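Long-range contact in glycine betaine/carnitine/choline ABC transporter (Staphylococcus aureus subsp. aureus Mu50, PDB 3O66), which probably binds a quaternary-ammonium osmolyte such as glycine betaine, carnitine or choline and delivers it to an ABC importer: residues A[103-113]-A[221-232]. Sequence-based numbering, arbitrary orientation.
Sequences DQTFFDSYGFA and AASAVATNELLR
T105 and A226 form an antiparallel hydrogen-bonded pair, T105 N to A226 O at 2.9 Å and A226 N to T105 O at 3.1 Å; F107 N continues the ladder to A224 O. At one end R232 grips D103 end-on: NH2 meets OD2 at 2.8 Å and NH1 meets OD1, each on a syn lone pair, with carboxylate and guanidinium planes only 5° apart. D103 O also accepts from N228 N in the first turn of helix 228-233. The amide of N228 stands across T105, and T105 OG1 donates to N228 OD1 at 2.6 Å, in the carbonyl plane, on a lone pair. Strand 104-106 is thereby fastened as an edge strand of a mixed five-stranded sheet in one lobe of a periplasmic-binding-protein fold, beside 222-227. Farther along 103-113, S109 OG (2.7 Å) and Y110 N both donate to A222 O, while S223 OG donates to F107 O from above the carbonyl plane. A222 CB sits over one face of the F112 ring, 3.6 Å from its centroid. A chi1 of 178° turns S109 OG away from its own N, where it also accepts from G111 N, an ST turn. Farther out, G67 O holds Y110 OH, and F98 meets F106 edge-to-face.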
loop_
_atom_site.group_PDB
_atom_site.type_symbol
_atom_site.label_atom_id
_atom_site.label_comp_id
_atom_site.label_asym_id
_atom_site.label_seq_id
_atom_site.Cartn_x
_atom_site.Cartn_y
_atom_site.Cartn_z
ATOM N N ASP A 103 -1.483 17.700 -13.830
ATOM C CA ASP A 103 -2.914 17.786 -14.152
ATOM C C ASP A 103 -3.637 16.465 -13.829
ATOM O O ASP A 103 -4.395 15.911 -14.662
ATOM C CB ASP A 103 -3.126 18.171 -15.629
ATOM C CG ASP A 103 -4.587 18.463 -15.949
ATOM O OD1 ASP A 103 -5.284 19.023 -15.064
ATOM O OD2 ASP A 103 -5.021 18.148 -17.090
ATOM N N GLN A 104 -3.356 15.949 -12.631
ATOM C CA GLN A 104 -3.929 14.676 -12.175
ATOM C C GLN A 104 -4.500 14.825 -10.776
ATOM O O GLN A 104 -4.025 15.630 -9.962
ATOM C CB GLN A 104 -2.889 13.562 -12.168
ATOM C CG GLN A 104 -2.363 13.174 -13.568
ATOM C CD GLN A 104 -1.163 12.229 -13.511
ATOM O OE1 GLN A 104 -0.835 11.680 -12.456
ATOM N NE2 GLN A 104 -0.490 12.058 -14.651
ATOM N N THR A 105 -5.508 14.003 -10.499
ATOM C CA THR A 105 -6.105 13.947 -9.188
ATOM C C THR A 105 -5.538 12.733 -8.461
ATOM O O THR A 105 -5.742 11.567 -8.887
ATOM C CB THR A 105 -7.628 13.880 -9.290
ATOM O OG1 THR A 105 -8.111 15.128 -9.814
ATOM C CG2 THR A 105 -8.274 13.597 -7.913
ATOM N N PHE A 106 -4.816 13.003 -7.381
ATOM C CA PHE A 106 -4.368 11.932 -6.481
ATOM C C PHE A 106 -5.470 11.870 -5.418
ATOM O O PHE A 106 -5.585 12.792 -4.619
ATOM C CB PHE A 106 -2.971 12.285 -5.897
ATOM C CG PHE A 106 -2.244 11.130 -5.244
ATOM C CD1 PHE A 106 -1.091 10.601 -5.832
ATOM C CD2 PHE A 106 -2.686 10.604 -4.023
ATOM C CE1 PHE A 106 -0.394 9.538 -5.234
ATOM C CE2 PHE A 106 -1.989 9.565 -3.399
ATOM C CZ PHE A 106 -0.837 9.029 -4.018
ATOM N N PHE A 107 -6.289 10.803 -5.429
ATOM C CA PHE A 107 -7.500 10.748 -4.574
ATOM C C PHE A 107 -7.158 10.643 -3.104
ATOM O O PHE A 107 -6.017 10.302 -2.732
ATOM C CB PHE A 107 -8.429 9.603 -4.995
ATOM C CG PHE A 107 -9.192 9.894 -6.265
ATOM C CD1 PHE A 107 -10.524 10.322 -6.205
ATOM C CD2 PHE A 107 -8.567 9.781 -7.506
ATOM C CE1 PHE A 107 -11.233 10.610 -7.371
ATOM C CE2 PHE A 107 -9.258 10.073 -8.689
ATOM C CZ PHE A 107 -10.589 10.477 -8.622
ATOM N N ASP A 108 -8.124 11.003 -2.265
ATOM C CA ASP A 108 -8.053 10.661 -0.842
ATOM C C ASP A 108 -7.833 9.144 -0.724
ATOM O O ASP A 108 -8.235 8.397 -1.596
ATOM C CB ASP A 108 -9.321 11.065 -0.105
ATOM C CG ASP A 108 -9.425 12.581 0.125
ATOM O OD1 ASP A 108 -8.453 13.329 -0.110
ATOM O OD2 ASP A 108 -10.505 13.019 0.553
ATOM N N SER A 109 -7.196 8.708 0.358
ATOM C CA SER A 109 -6.802 7.321 0.488
ATOM C C SER A 109 -7.931 6.326 0.540
ATOM O O SER A 109 -9.030 6.602 1.085
ATOM C CB SER A 109 -5.883 7.133 1.709
ATOM O OG SER A 109 -5.515 5.760 1.884
ATOM N N TYR A 110 -7.672 5.170 -0.047
ATOM C CA TYR A 110 -8.531 3.990 0.158
ATOM C C TYR A 110 -8.785 3.665 1.646
ATOM O O TYR A 110 -9.808 3.064 1.987
ATOM C CB TYR A 110 -7.896 2.781 -0.498
ATOM C CG TYR A 110 -7.932 2.830 -2.004
ATOM C CD1 TYR A 110 -9.147 2.928 -2.683
ATOM C CD2 TYR A 110 -6.744 2.749 -2.744
ATOM C CE1 TYR A 110 -9.181 2.954 -4.058
ATOM C CE2 TYR A 110 -6.743 2.786 -4.130
ATOM C CZ TYR A 110 -7.967 2.891 -4.778
ATOM O OH TYR A 110 -7.983 2.911 -6.135
ATOM N N GLY A 111 -7.821 4.016 2.499
ATOM C CA GLY A 111 -7.950 3.816 3.947
ATOM C C GLY A 111 -6.840 2.950 4.519
ATOM O O GLY A 111 -6.776 2.730 5.730
ATOM N N PHE A 112 -5.938 2.485 3.655
ATOM C CA PHE A 112 -4.770 1.741 4.115
ATOM C C PHE A 112 -3.448 2.422 3.698
ATOM O O PHE A 112 -3.422 3.260 2.800
ATOM C CB PHE A 112 -4.807 0.274 3.610
ATOM C CG PHE A 112 -4.649 0.113 2.097
ATOM C CD1 PHE A 112 -3.387 -0.123 1.532
ATOM C CD2 PHE A 112 -5.759 0.148 1.252
ATOM C CE1 PHE A 112 -3.228 -0.303 0.166
ATOM C CE2 PHE A 112 -5.622 -0.019 -0.135
ATOM C CZ PHE A 112 -4.357 -0.262 -0.689
ATOM N N ALA A 113 -2.375 2.044 4.399
ATOM C CA ALA A 113 -0.991 2.364 4.039
ATOM C C ALA A 113 -0.180 1.067 3.857
ATOM O O ALA A 113 -0.345 0.106 4.631
ATOM C CB ALA A 113 -0.363 3.250 5.097
ATOM N N ALA A 221 0.304 6.172 2.340
ATOM C CA ALA A 221 -1.141 6.023 2.154
ATOM C C ALA A 221 -1.419 5.686 0.674
ATOM O O ALA A 221 -0.837 6.268 -0.210
ATOM C CB ALA A 221 -1.847 7.294 2.554
ATOM N N ALA A 222 -2.307 4.732 0.448
ATOM C CA ALA A 222 -2.644 4.248 -0.898
ATOM C C ALA A 222 -3.900 4.930 -1.430
ATOM O O ALA A 222 -4.918 5.032 -0.691
ATOM C CB ALA A 222 -2.876 2.729 -0.843
ATOM N N SER A 223 -3.842 5.355 -2.704
ATOM C CA SER A 223 -4.969 6.028 -3.372
ATOM C C SER A 223 -4.980 5.683 -4.836
ATOM O O SER A 223 -3.944 5.280 -5.374
ATOM C CB SER A 223 -4.821 7.552 -3.309
ATOM O OG SER A 223 -4.735 8.062 -1.985
ATOM N N ALA A 224 -6.139 5.888 -5.479
ATOM C CA ALA A 224 -6.238 5.934 -6.926
ATOM C C ALA A 224 -5.641 7.256 -7.437
ATOM O O ALA A 224 -5.635 8.221 -6.706
ATOM C CB ALA A 224 -7.693 5.881 -7.315
ATOM N N VAL A 225 -5.142 7.260 -8.680
ATOM C CA VAL A 225 -4.831 8.485 -9.455
ATOM C C VAL A 225 -5.577 8.409 -10.786
ATOM O O VAL A 225 -5.681 7.344 -11.386
ATOM C CB VAL A 225 -3.309 8.625 -9.677
ATOM C CG1 VAL A 225 -2.951 9.864 -10.619
ATOM C CG2 VAL A 225 -2.592 8.724 -8.319
ATOM N N ALA A 226 -6.111 9.540 -11.238
ATOM C CA ALA A 226 -6.730 9.632 -12.549
ATOM C C ALA A 226 -6.239 10.946 -13.174
ATOM O O ALA A 226 -6.006 11.940 -12.461
ATOM C CB ALA A 226 -8.247 9.610 -12.443
ATOM N N THR A 227 -6.062 10.964 -14.494
ATOM C CA THR A 227 -5.771 12.253 -15.166
ATOM C C THR A 227 -7.007 13.126 -15.147
ATOM O O THR A 227 -8.163 12.631 -15.201
ATOM C CB THR A 227 -5.322 12.066 -16.615
ATOM O OG1 THR A 227 -6.404 11.503 -17.371
ATOM C CG2 THR A 227 -4.089 11.164 -16.668
ATOM N N ASN A 228 -6.797 14.427 -15.040
ATOM C CA ASN A 228 -7.930 15.344 -15.070
ATOM C C ASN A 228 -8.555 15.467 -16.471
ATOM O O ASN A 228 -9.754 15.779 -16.603
ATOM C CB ASN A 228 -7.560 16.698 -14.421
ATOM C CG ASN A 228 -7.335 16.546 -12.921
ATOM O OD1 ASN A 228 -7.874 15.620 -12.309
ATOM N ND2 ASN A 228 -6.529 17.420 -12.330
ATOM N N GLU A 229 -7.770 15.152 -17.503
ATOM C CA GLU A 229 -8.317 15.046 -18.866
ATOM C C GLU A 229 -9.464 14.016 -18.872
ATOM O O GLU A 229 -10.535 14.293 -19.403
ATOM C CB GLU A 229 -7.238 14.675 -19.896
ATOM C CG GLU A 229 -7.784 14.518 -21.332
ATOM C CD GLU A 229 -6.730 14.060 -22.359
ATOM O OE1 GLU A 229 -5.683 13.505 -21.956
ATOM O OE2 GLU A 229 -6.963 14.241 -23.584
ATOM N N LEU A 230 -9.241 12.850 -18.259
ATOM C CA LEU A 230 -10.283 11.812 -18.192
ATOM C C LEU A 230 -11.467 12.277 -17.343
ATOM O O LEU A 230 -12.657 12.080 -17.718
ATOM C CB LEU A 230 -9.722 10.489 -17.623
ATOM C CG LEU A 230 -10.784 9.441 -17.269
ATOM C CD1 LEU A 230 -11.512 8.934 -18.529
ATOM C CD2 LEU A 230 -10.159 8.284 -16.506
ATOM N N LEU A 231 -11.157 12.879 -16.193
ATOM C CA LEU A 231 -12.192 13.356 -15.280
ATOM C C LEU A 231 -12.999 14.515 -15.882
ATOM O O LEU A 231 -14.176 14.699 -15.555
ATOM C CB LEU A 231 -11.583 13.742 -13.927
ATOM C CG LEU A 231 -10.896 12.602 -13.141
ATOM C CD1 LEU A 231 -10.528 13.106 -11.754
ATOM C CD2 LEU A 231 -11.763 11.339 -13.018
ATOM N N ARG A 232 -12.377 15.297 -16.762
ATOM C CA ARG A 232 -13.129 16.344 -17.466
ATOM C C ARG A 232 -14.049 15.775 -18.537
ATOM O O ARG A 232 -15.180 16.247 -18.716
ATOM C CB ARG A 232 -12.191 17.426 -18.022
ATOM C CG ARG A 232 -11.666 18.344 -16.922
ATOM C CD ARG A 232 -10.829 19.499 -17.439
ATOM N NE ARG A 232 -9.639 19.037 -18.148
ATOM C CZ ARG A 232 -8.419 18.943 -17.622
ATOM N NH1 ARG A 232 -8.179 19.295 -16.369
ATOM N NH2 ARG A 232 -7.430 18.498 -18.372
HETATM O O HOH W 1 -4.678 15.274 -17.728
HETATM O O HOH W 2 -8.245 6.280 -3.622
#